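Local coordinates for inositol monophosphatase family protein (Staphylococcus aureus subsp. aureus MSSA476, PDB 4I3Y) that probably hydrolyses inositol monophosphates to inositol and phosphate in a magnesium-dependent reaction that lithium inhibits, at residues Q13-D16 against K17-S21; K24-D27 against N28-P31; M170-D173 against T174-D177. One frame throughout, in Å; residues are numbered along the deposited sequence.

Contact 1 of 3, residues Q13-D16 against K17-S21; sequences QQID and KLICS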
ATOM      1  N   GLN A  13     -26.629  18.478  -2.544  1.00 21.07           N
ATOM      2  CA  GLN A  13     -26.370  18.084  -1.157  1.00 19.88           C
ATOM      3  C   GLN A  13     -27.343  17.089  -0.651  1.00 18.91           C
ATOM      4  O   GLN A  13     -26.948  16.146   0.097  1.00 18.42           O
ATOM      5  CB  GLN A  13     -26.085  19.269  -0.166  1.00 22.69           C
ATOM      6  CG  GLN A  13     -26.237  20.683  -0.679  1.00 29.25           C
ATOM      7  CD  GLN A  13     -25.414  21.101  -1.908  1.00 27.37           C
ATOM      8  OE1 GLN A  13     -24.165  20.966  -1.977  1.00 31.27           O
ATOM      9  NE2 GLN A  13     -26.115  21.671  -2.863  1.00 29.37           N
ATOM     10  N   GLN A  14     -28.604  17.192  -1.080  1.00 15.84           N
ATOM     11  CA  GLN A  14     -29.546  16.107  -0.718  1.00 16.00           C
ATOM     12  C   GLN A  14     -29.193  14.780  -1.360  1.00 15.92           C
ATOM     13  O   GLN A  14     -29.339  13.699  -0.769  1.00 15.38           O
ATOM     14  CB  GLN A  14     -30.973  16.444  -1.122  1.00 16.43           C
ATOM     15  CG  GLN A  14     -31.522  17.629  -0.342  1.00 17.64           C
ATOM     16  CD  GLN A  14     -32.901  18.021  -0.842  1.00 20.76           C
ATOM     17  OE1 GLN A  14     -33.831  18.137  -0.039  1.00 22.43           O
ATOM     18  NE2 GLN A  14     -33.047  18.224  -2.142  1.00 16.27           N
ATOM     19  N   ILE A  15     -28.746  14.845  -2.591  1.00 15.93           N
ATOM     20  CA  ILE A  15     -28.312  13.586  -3.189  1.00 17.19           C
ATOM     21  C   ILE A  15     -27.061  13.085  -2.416  1.00 16.02           C
ATOM     22  O   ILE A  15     -26.979  11.907  -2.031  1.00 16.57           O
ATOM     23  CB  ILE A  15     -28.042  13.727  -4.695  1.00 17.00           C
ATOM     24  CG1 ILE A  15     -29.287  14.357  -5.437  1.00 20.53           C
ATOM     25  CG2 ILE A  15     -27.578  12.372  -5.221  1.00 17.57           C
ATOM     26  CD1 ILE A  15     -29.051  14.763  -6.910  1.00 21.97           C
ATOM     27  N   ASP A  16     -26.099  13.977  -2.209  1.00 16.26           N
ATOM     28  CA  ASP A  16     -24.877  13.554  -1.482  1.00 17.07           C
ATOM     29  C   ASP A  16     -25.205  12.911  -0.139  1.00 17.71           C
ATOM     30  O   ASP A  16     -24.622  11.853   0.235  1.00 18.95           O
ATOM     31  CB  ASP A  16     -23.907  14.717  -1.303  1.00 18.63           C
ATOM     32  CG  ASP A  16     -22.622  14.290  -0.656  1.00 20.00           C
ATOM     33  OD1 ASP A  16     -21.913  13.393  -1.187  1.00 19.26           O
ATOM     34  OD2 ASP A  16     -22.324  14.860   0.397  1.00 18.73           O
ATOM     35  N   LYS A  17     -26.150  13.540   0.596  1.00 20.17           N
ATOM     36  CA  LYS A  17     -26.612  13.009   1.868  1.00 21.19           C
ATOM     37  C   LYS A  17     -27.142  11.580   1.719  1.00 20.32           C
ATOM     38  O   LYS A  17     -26.751  10.668   2.503  1.00 19.01           O
ATOM     39  CB  LYS A  17     -27.692  13.919   2.473  1.00 24.02           C
ATOM     40  CG  LYS A  17     -28.341  13.328   3.724  1.00 30.24           C
ATOM     41  CD  LYS A  17     -28.799  14.450   4.652  1.00 34.07           C
ATOM     42  CE  LYS A  17     -29.776  13.985   5.725  1.00 35.12           C
ATOM     43  NZ  LYS A  17     -29.100  14.085   7.048  1.00 35.60           N
ATOM     44  N   LEU A  18     -27.997  11.344   0.711  1.00 18.95           N
ATOM     45  CA  LEU A  18     -28.471   9.933   0.464  1.00 19.86           C
ATOM     46  C   LEU A  18     -27.314   8.934   0.180  1.00 19.12           C
ATOM     47  O   LEU A  18     -27.314   7.803   0.675  1.00 17.27           O
ATOM     48  CB  LEU A  18     -29.458   9.846  -0.674  1.00 19.16           C
ATOM     49  CG  LEU A  18     -30.986   9.837  -0.513  1.00 22.84           C
ATOM     50  CD1 LEU A  18     -31.406  10.011   0.925  1.00 20.32           C
ATOM     51  CD2 LEU A  18     -31.684  10.787  -1.503  1.00 19.99           C
ATOM     52  N   ILE A  19     -26.379   9.345  -0.670  1.00 19.37           N
ATOM     53  CA  ILE A  19     -25.322   8.409  -1.095  1.00 18.22           C
ATOM     54  C   ILE A  19     -24.406   8.121   0.110  1.00 20.52           C
ATOM     55  O   ILE A  19     -24.146   6.936   0.437  1.00 21.50           O
ATOM     56  CB  ILE A  19     -24.486   8.986  -2.249  1.00 17.03           C
ATOM     57  CG1 ILE A  19     -25.311   9.176  -3.530  1.00 15.62           C
ATOM     58  CG2 ILE A  19     -23.343   8.032  -2.581  1.00 15.44           C
ATOM     59  CD1 ILE A  19     -25.761   7.853  -4.112  1.00 16.03           C
ATOM     60  N   CYS A  20     -23.935   9.189   0.784  1.00 18.98           N
ATOM     61  CA  CYS A  20     -23.005   8.983   1.885  1.00 19.60           C
ATOM     62  C   CYS A  20     -23.634   8.089   2.885  1.00 18.70           C
ATOM     63  O   CYS A  20     -22.973   7.271   3.506  1.00 21.76           O
ATOM     64  CB  CYS A  20     -22.597  10.264   2.597  1.00 17.59           C
ATOM     65  SG  CYS A  20     -21.500  11.284   1.668  1.00 20.32           S
ATOM     66  N   SER A  21     -24.929   8.265   3.095  1.00 20.83           N
ATOM     67  CA  SER A  21     -25.659   7.455   4.078  1.00 18.93           C
ATOM     68  C   SER A  21     -25.756   5.934   3.665  1.00 20.98           C
ATOM     69  O   SER A  21     -25.524   4.994   4.485  1.00 19.59           O
ATOM     70  CB  SER A  21     -27.014   8.141   4.319  1.00 21.97           C
ATOM     71  OG  SER A  21     -27.755   7.334   5.182  1.00 28.58           O
TER

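Contact 2 of 3, residues K24-D27 against N28-P31; sequences KQID and NVIP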
ATOM      1  N   LYS A  24     -22.030   4.589   4.063  1.00 25.04           N
ATOM      2  CA  LYS A  24     -21.724   4.331   5.456  1.00 26.75           C
ATOM      3  C   LYS A  24     -22.525   3.177   6.053  1.00 25.62           C
ATOM      4  O   LYS A  24     -22.024   2.452   6.913  1.00 26.62           O
ATOM      5  CB  LYS A  24     -21.812   5.611   6.320  1.00 29.05           C
ATOM      6  CG  LYS A  24     -20.758   6.672   5.977  1.00 27.85           C
ATOM      7  CD  LYS A  24     -19.291   6.221   6.156  1.00 29.07           C
ATOM      8  CE  LYS A  24     -18.883   5.618   7.524  1.00 24.98           C
ATOM      9  NZ  LYS A  24     -17.476   5.027   7.416  1.00 23.53           N
ATOM     10  N   GLN A  25     -23.736   2.933   5.591  1.00 26.88           N
ATOM     11  CA  GLN A  25     -24.462   1.758   6.136  1.00 26.39           C
ATOM     12  C   GLN A  25     -24.111   0.401   5.456  1.00 25.78           C
ATOM     13  O   GLN A  25     -24.561  -0.672   5.867  1.00 23.90           O
ATOM     14  CB  GLN A  25     -25.945   2.026   6.081  1.00 32.10           C
ATOM     15  CG  GLN A  25     -26.506   2.075   4.683  1.00 35.81           C
ATOM     16  CD  GLN A  25     -26.855   0.680   4.186  1.00 42.71           C
ATOM     17  OE1 GLN A  25     -27.328  -0.160   4.981  1.00 38.36           O
ATOM     18  NE2 GLN A  25     -26.592   0.401   2.866  1.00 40.61           N
ATOM     19  N   ILE A  26     -23.285   0.444   4.415  1.00 24.60           N
ATOM     20  CA  ILE A  26     -22.686  -0.771   3.886  1.00 23.03           C
ATOM     21  C   ILE A  26     -21.581  -1.341   4.890  1.00 19.24           C
ATOM     22  O   ILE A  26     -21.274  -2.498   4.833  1.00 18.34           O
ATOM     23  CB  ILE A  26     -22.167  -0.523   2.429  1.00 26.15           C
ATOM     24  CG1 ILE A  26     -22.506  -1.684   1.491  1.00 27.01           C
ATOM     25  CG2 ILE A  26     -20.681  -0.219   2.427  1.00 26.99           C
ATOM     26  CD1 ILE A  26     -23.925  -1.667   0.981  1.00 25.09           C
ATOM     27  N   ASP A  27     -21.038  -0.537   5.808  1.00 18.52           N
ATOM     28  CA  ASP A  27     -20.243  -1.038   6.942  1.00 18.00           C
ATOM     29  C   ASP A  27     -20.921  -2.178   7.733  1.00 19.32           C
ATOM     30  O   ASP A  27     -20.255  -3.039   8.269  1.00 21.84           O
ATOM     31  CB  ASP A  27     -20.053   0.098   7.929  1.00 19.24           C
ATOM     32  CG  ASP A  27     -19.118   1.179   7.401  1.00 22.87           C
ATOM     33  OD1 ASP A  27     -18.688   1.107   6.231  1.00 23.05           O
ATOM     34  OD2 ASP A  27     -18.808   2.098   8.165  1.00 25.50           O
ATOM     35  N   ASN A  28     -22.252  -2.138   7.825  1.00 20.30           N
ATOM     36  CA  ASN A  28     -23.037  -3.123   8.551  1.00 23.89           C
ATOM     37  C   ASN A  28     -23.147  -4.421   7.749  1.00 26.70           C
ATOM     38  O   ASN A  28     -23.233  -5.504   8.319  1.00 31.71           O
ATOM     39  CB  ASN A  28     -24.419  -2.556   8.861  1.00 22.33           C
ATOM     40  CG  ASN A  28     -24.346  -1.337   9.757  1.00 23.63           C
ATOM     41  OD1 ASN A  28     -23.501  -1.241  10.609  1.00 25.31           O
ATOM     42  ND2 ASN A  28     -25.198  -0.403   9.532  1.00 24.64           N
ATOM     43  N   VAL A  29     -23.086  -4.314   6.430  1.00 27.38           N
ATOM     44  CA  VAL A  29     -23.321  -5.450   5.526  1.00 25.54           C
ATOM     45  C   VAL A  29     -22.030  -6.222   5.190  1.00 25.05           C
ATOM     46  O   VAL A  29     -22.024  -7.444   5.096  1.00 20.32           O
ATOM     47  CB  VAL A  29     -23.934  -4.931   4.189  1.00 31.39           C
ATOM     48  CG1 VAL A  29     -24.329  -6.075   3.253  1.00 32.44           C
ATOM     49  CG2 VAL A  29     -25.118  -3.983   4.435  1.00 33.06           C
ATOM     50  N   ILE A  30     -20.936  -5.505   4.937  1.00 21.57           N
ATOM     51  CA  ILE A  30     -19.722  -6.159   4.409  1.00 20.27           C
ATOM     52  C   ILE A  30     -19.035  -7.224   5.293  1.00 19.18           C
ATOM     53  O   ILE A  30     -18.506  -8.205   4.758  1.00 16.85           O
ATOM     54  CB  ILE A  30     -18.666  -5.124   3.951  1.00 19.97           C
ATOM     55  CG1 ILE A  30     -19.188  -4.444   2.701  1.00 20.31           C
ATOM     56  CG2 ILE A  30     -17.428  -5.814   3.496  1.00 18.72           C
ATOM     57  CD1 ILE A  30     -18.576  -3.072   2.475  1.00 23.69           C
ATOM     58  N   PRO A  31     -19.016  -7.040   6.631  1.00 18.74           N
ATOM     59  CA  PRO A  31     -18.267  -8.053   7.439  1.00 21.14           C
ATOM     60  C   PRO A  31     -18.861  -9.436   7.215  1.00 23.29           C
ATOM     61  O   PRO A  31     -18.143 -10.422   7.062  1.00 25.55           O
ATOM     62  CB  PRO A  31     -18.461  -7.559   8.882  1.00 20.22           C
ATOM     63  CG  PRO A  31     -18.652  -6.093   8.718  1.00 20.21           C
ATOM     64  CD  PRO A  31     -19.405  -5.883   7.439  1.00 19.83           C
TER
HETATM   65  O   HOH W   1     -27.586  -1.119   7.510  1.00 26.70           O

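Contact 3 of 3, residues M170-D173 against T174-D177; sequences MNLD and TVQD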
ATOM      1  N   MET A 170       3.505  -3.802 -19.041  1.00 22.74           N
ATOM      2  CA  MET A 170       4.178  -2.846 -19.846  1.00 22.14           C
ATOM      3  C   MET A 170       5.504  -3.407 -20.326  1.00 21.89           C
ATOM      4  O   MET A 170       6.092  -4.316 -19.720  1.00 19.16           O
ATOM      5  CB  MET A 170       4.511  -1.592 -19.048  1.00 26.42           C
ATOM      6  CG  MET A 170       3.451  -0.526 -18.920  1.00 30.94           C
ATOM      7  SD  MET A 170       4.297   0.816 -18.004  1.00 34.39           S
ATOM      8  CE  MET A 170       2.810   1.681 -17.546  1.00 28.66           C
ATOM      9  N   ASN A 171       5.997  -2.801 -21.400  1.00 20.13           N
ATOM     10  CA  ASN A 171       7.312  -3.129 -21.897  1.00 21.81           C
ATOM     11  C   ASN A 171       8.328  -2.778 -20.807  1.00 22.45           C
ATOM     12  O   ASN A 171       8.282  -1.673 -20.203  1.00 22.43           O
ATOM     13  CB  ASN A 171       7.522  -2.251 -23.131  1.00 25.28           C
ATOM     14  CG  ASN A 171       8.937  -1.791 -23.292  1.00 31.74           C
ATOM     15  OD1 ASN A 171       9.883  -2.572 -23.249  1.00 28.62           O
ATOM     16  ND2 ASN A 171       9.089  -0.495 -23.525  1.00 40.18           N
ATOM     17  N   LEU A 172       9.272  -3.689 -20.552  1.00 22.54           N
ATOM     18  CA  LEU A 172      10.226  -3.488 -19.472  1.00 21.43           C
ATOM     19  C   LEU A 172      11.145  -2.266 -19.601  1.00 20.87           C
ATOM     20  O   LEU A 172      11.573  -1.725 -18.575  1.00 19.45           O
ATOM     21  CB  LEU A 172      11.083  -4.714 -19.276  1.00 24.04           C
ATOM     22  CG  LEU A 172      10.535  -5.895 -18.456  1.00 27.17           C
ATOM     23  CD1 LEU A 172       9.262  -5.594 -17.707  1.00 26.73           C
ATOM     24  CD2 LEU A 172      10.431  -7.174 -19.261  1.00 28.60           C
ATOM     25  N   ASP A 173      11.441  -1.826 -20.832  1.00 19.76           N
ATOM     26  CA  ASP A 173      12.319  -0.686 -21.027  1.00 20.89           C
ATOM     27  C   ASP A 173      11.579   0.495 -20.517  1.00 18.79           C
ATOM     28  O   ASP A 173      12.151   1.337 -19.870  1.00 17.74           O
ATOM     29  CB  ASP A 173      12.589  -0.396 -22.500  1.00 23.97           C
ATOM     30  CG  ASP A 173      13.874  -0.952 -22.970  1.00 32.31           C
ATOM     31  OD1 ASP A 173      14.324  -1.999 -22.448  1.00 31.48           O
ATOM     32  OD2 ASP A 173      14.432  -0.332 -23.897  1.00 37.15           O
ATOM     33  N   THR A 174      10.300   0.569 -20.850  1.00 18.64           N
ATOM     34  CA  THR A 174       9.528   1.707 -20.346  1.00 19.38           C
ATOM     35  C   THR A 174       9.264   1.661 -18.854  1.00 17.97           C
ATOM     36  O   THR A 174       9.380   2.669 -18.171  1.00 17.85           O
ATOM     37  CB  THR A 174       8.362   2.214 -21.264  1.00 21.50           C
ATOM     38  OG1 THR A 174       7.284   2.759 -20.495  1.00 21.90           O
ATOM     39  CG2 THR A 174       7.891   1.265 -22.293  1.00 16.63           C
ATOM     40  N   VAL A 175       9.081   0.461 -18.320  1.00 16.97           N
ATOM     41  CA  VAL A 175       9.096   0.332 -16.852  1.00 16.49           C
ATOM     42  C   VAL A 175      10.413   0.875 -16.243  1.00 16.52           C
ATOM     43  O   VAL A 175      10.426   1.666 -15.291  1.00 16.36           O
ATOM     44  CB  VAL A 175       8.893  -1.140 -16.438  1.00 16.19           C
ATOM     45  CG1 VAL A 175       9.067  -1.260 -14.916  1.00 15.49           C
ATOM     46  CG2 VAL A 175       7.494  -1.619 -16.851  1.00 15.21           C
ATOM     47  N   GLN A 176      11.538   0.448 -16.801  1.00 17.51           N
ATOM     48  CA  GLN A 176      12.845   0.959 -16.343  1.00 17.40           C
ATOM     49  C   GLN A 176      12.926   2.503 -16.441  1.00 16.67           C
ATOM     50  O   GLN A 176      13.374   3.196 -15.488  1.00 16.82           O
ATOM     51  CB  GLN A 176      13.986   0.226 -17.065  1.00 18.82           C
ATOM     52  CG  GLN A 176      15.406   0.502 -16.495  1.00 21.72           C
ATOM     53  CD  GLN A 176      15.606   0.033 -15.061  1.00 22.44           C
ATOM     54  OE1 GLN A 176      15.714   0.851 -14.151  1.00 30.11           O
ATOM     55  NE2 GLN A 176      15.657  -1.255 -14.847  1.00 22.98           N
ATOM     56  N   ASP A 177      12.426   3.078 -17.533  1.00 15.80           N
ATOM     57  CA  ASP A 177      12.526   4.522 -17.691  1.00 15.47           C
ATOM     58  C   ASP A 177      11.698   5.253 -16.647  1.00 15.28           C
ATOM     59  O   ASP A 177      12.116   6.336 -16.175  1.00 15.49           O
ATOM     60  CB  ASP A 177      12.174   5.010 -19.096  1.00 16.42           C
ATOM     61  CG  ASP A 177      13.143   4.486 -20.153  1.00 18.15           C
ATOM     62  OD1 ASP A 177      14.307   4.182 -19.785  1.00 18.86           O
ATOM     63  OD2 ASP A 177      12.713   4.354 -21.346  1.00 18.57           O
TER

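Contact 1 of 3, residues Q13-D16 against K17-S21
Gln13 O accepts the amide of Lys17, O to N 2.8 Å, in the N-terminal helix 12-35 of this inositol monophosphatase fold, the first of four successive i to i+4 backbone bonds that tie one turn to the next. The CB of Lys17 rests on the same oxygen. Gln14 O accepts from Leu18 N in the same way at 3.1 Å, and CD2 of Leu18 lies near that carbonyl. Ile15 O receives Ile19 N at 3.0 Å; one turn apart on the same side of the helix, the two isoleucines graze each other, CG2 of Ile15 to CG1 of Ile19 at 4.3 Å. Both are buried: Ile15 leans on Leu123 of strand 120-128, and Ile19 on Tyr125 of that strand and on Phe60 and Phe63 of helix 51-67. Asp16 O accepts the last of the four, from Cys20 N at 2.8 Å and nearly straight at the hydrogen, 173°. Its carboxylate is spoken for on the sheet side, where OD2 forms a salt bridge with Lys136 and OD1 a hydrogen bond with the hydroxyl of Tyr125; two partners thus hold the buried carboxylate, which probably favours its charged form. With CG of Asp16 anti to the backbone N (chi1 -176°), this group lies alongside the thiol of the next turn, Asp16 OD1 to Cys20 SG 3.6 Å.

Contact 2 of 3, residues K24-D27 against N28-P31
Ile26 meets Ile30 one turn on in the tightest apolar touch between Lys24-Asp27 and Asn28-Pro31, CG2 of Ile26 to CD1 of Ile30 at 3.5 Å. CG1 of Ile30 stands beside the backbone N (chi1 -70°), and from there CD1 comes up to the preceding turn. CD1 of Ile26 also reaches CG2 of Val29, more loosely, at 4.3 Å; beyond these pairs lie Gln59 and Ile56 of helix 51-67. Among the backbone bonds, Ile26 O accepts twice: Ile30 N comes almost straight on at 3.0 Å, whereas Val29 N stands above the carbonyl plane at the same length. The CD of Pro31 sits 3.1 Å from Asp27 O. On the outer side a water links the two amides, donating to Gln25 OE1 and accepting from Asn28 ND2, while NE2 of Gln25 bonds back to the carbonyl of Trp22. Charge is paired within the turn: Lys24 NZ and Asp27 OD2 form a salt bridge whose hydrogen bond is weak, 3.3 Å, and Tyr127 OH bonds to both side chains. Helix 12-35 is kinked here: the amide of Asn28 makes just a weak i to i+3 bond, to Gln25 O, and Pro31 has no amide hydrogen to give.

Contact 3 of 3, residues M170-D173 against T174-D177
Met170 lays its CB against CG2 of Val175, 3.7 Å away, and its sulfur also comes near that methyl, SD to CG2 4.2 Å. The thioether chain runs on extended beyond CG and crosses the valine at a slant, touching Phe165 and Leu261. With CG1 of Val175 anti to the backbone N (chi1 174°), CG2 falls beside that N and turns back over the start of the helix; there it also lies 3.4 Å from Asn171 O, with CD1 of Leu172 more distant. Asn171 occupies the N-cap position. Its OD1 accepts the amide of Asp173 at 3.0 Å, the donor standing above the amide plane of the side chain, and its main-chain O takes Val175 N, 3.0 Å away and in the carbonyl plane. Both oxygens of one residue thus serve amides of the first turn. Gln176 N to Leu172 O, at 2.8 Å, and Asp177 N to Asp173 O, at 2.9 Å, continue the ladder. The hydroxyl of Thr174 is buried without a polar partner. The carboxylates of Asp173 and Asp177 keep 5.6 Å apart between their OD2 atoms; as like charges they would probably repel mildly. Tyr267 bonds to the backbone of Asn171 and, with Arg271, packs on the side chain of Thr174, while Arg271 also reaches Asp173 in a long, weak ion pair. On the outer face Leu172 packs on Gln176 of the second subunit, and Gln176 on Leu172 of that subunit. The arrangement is that of an asparagine N-cap opening the helix of a beta-alpha-beta unit, strand 162-164, helix 172-181 and strand 184-185.

Overall arrangement
Contacts 1 and 2 follow one another on helix 12-35, their centres 16 Å apart, and both set one side against helix 51-67; contact 3 begins helix 172-181 on the opposite side of the chain's centre, its centre about 43 and 40 Å from theirs. All three are partly buried. Contact 1 is a regular ladder with a carboxylate satisfied by the seven-stranded sheet, whereas contact 2 is kinked, uses water and an ion pair, and has the side chain of Ile30 about 13 Å from a magnesium ion. Contact 3 differs in being a helix start, held by a side-chain cap, and alone among them touches the second subunit.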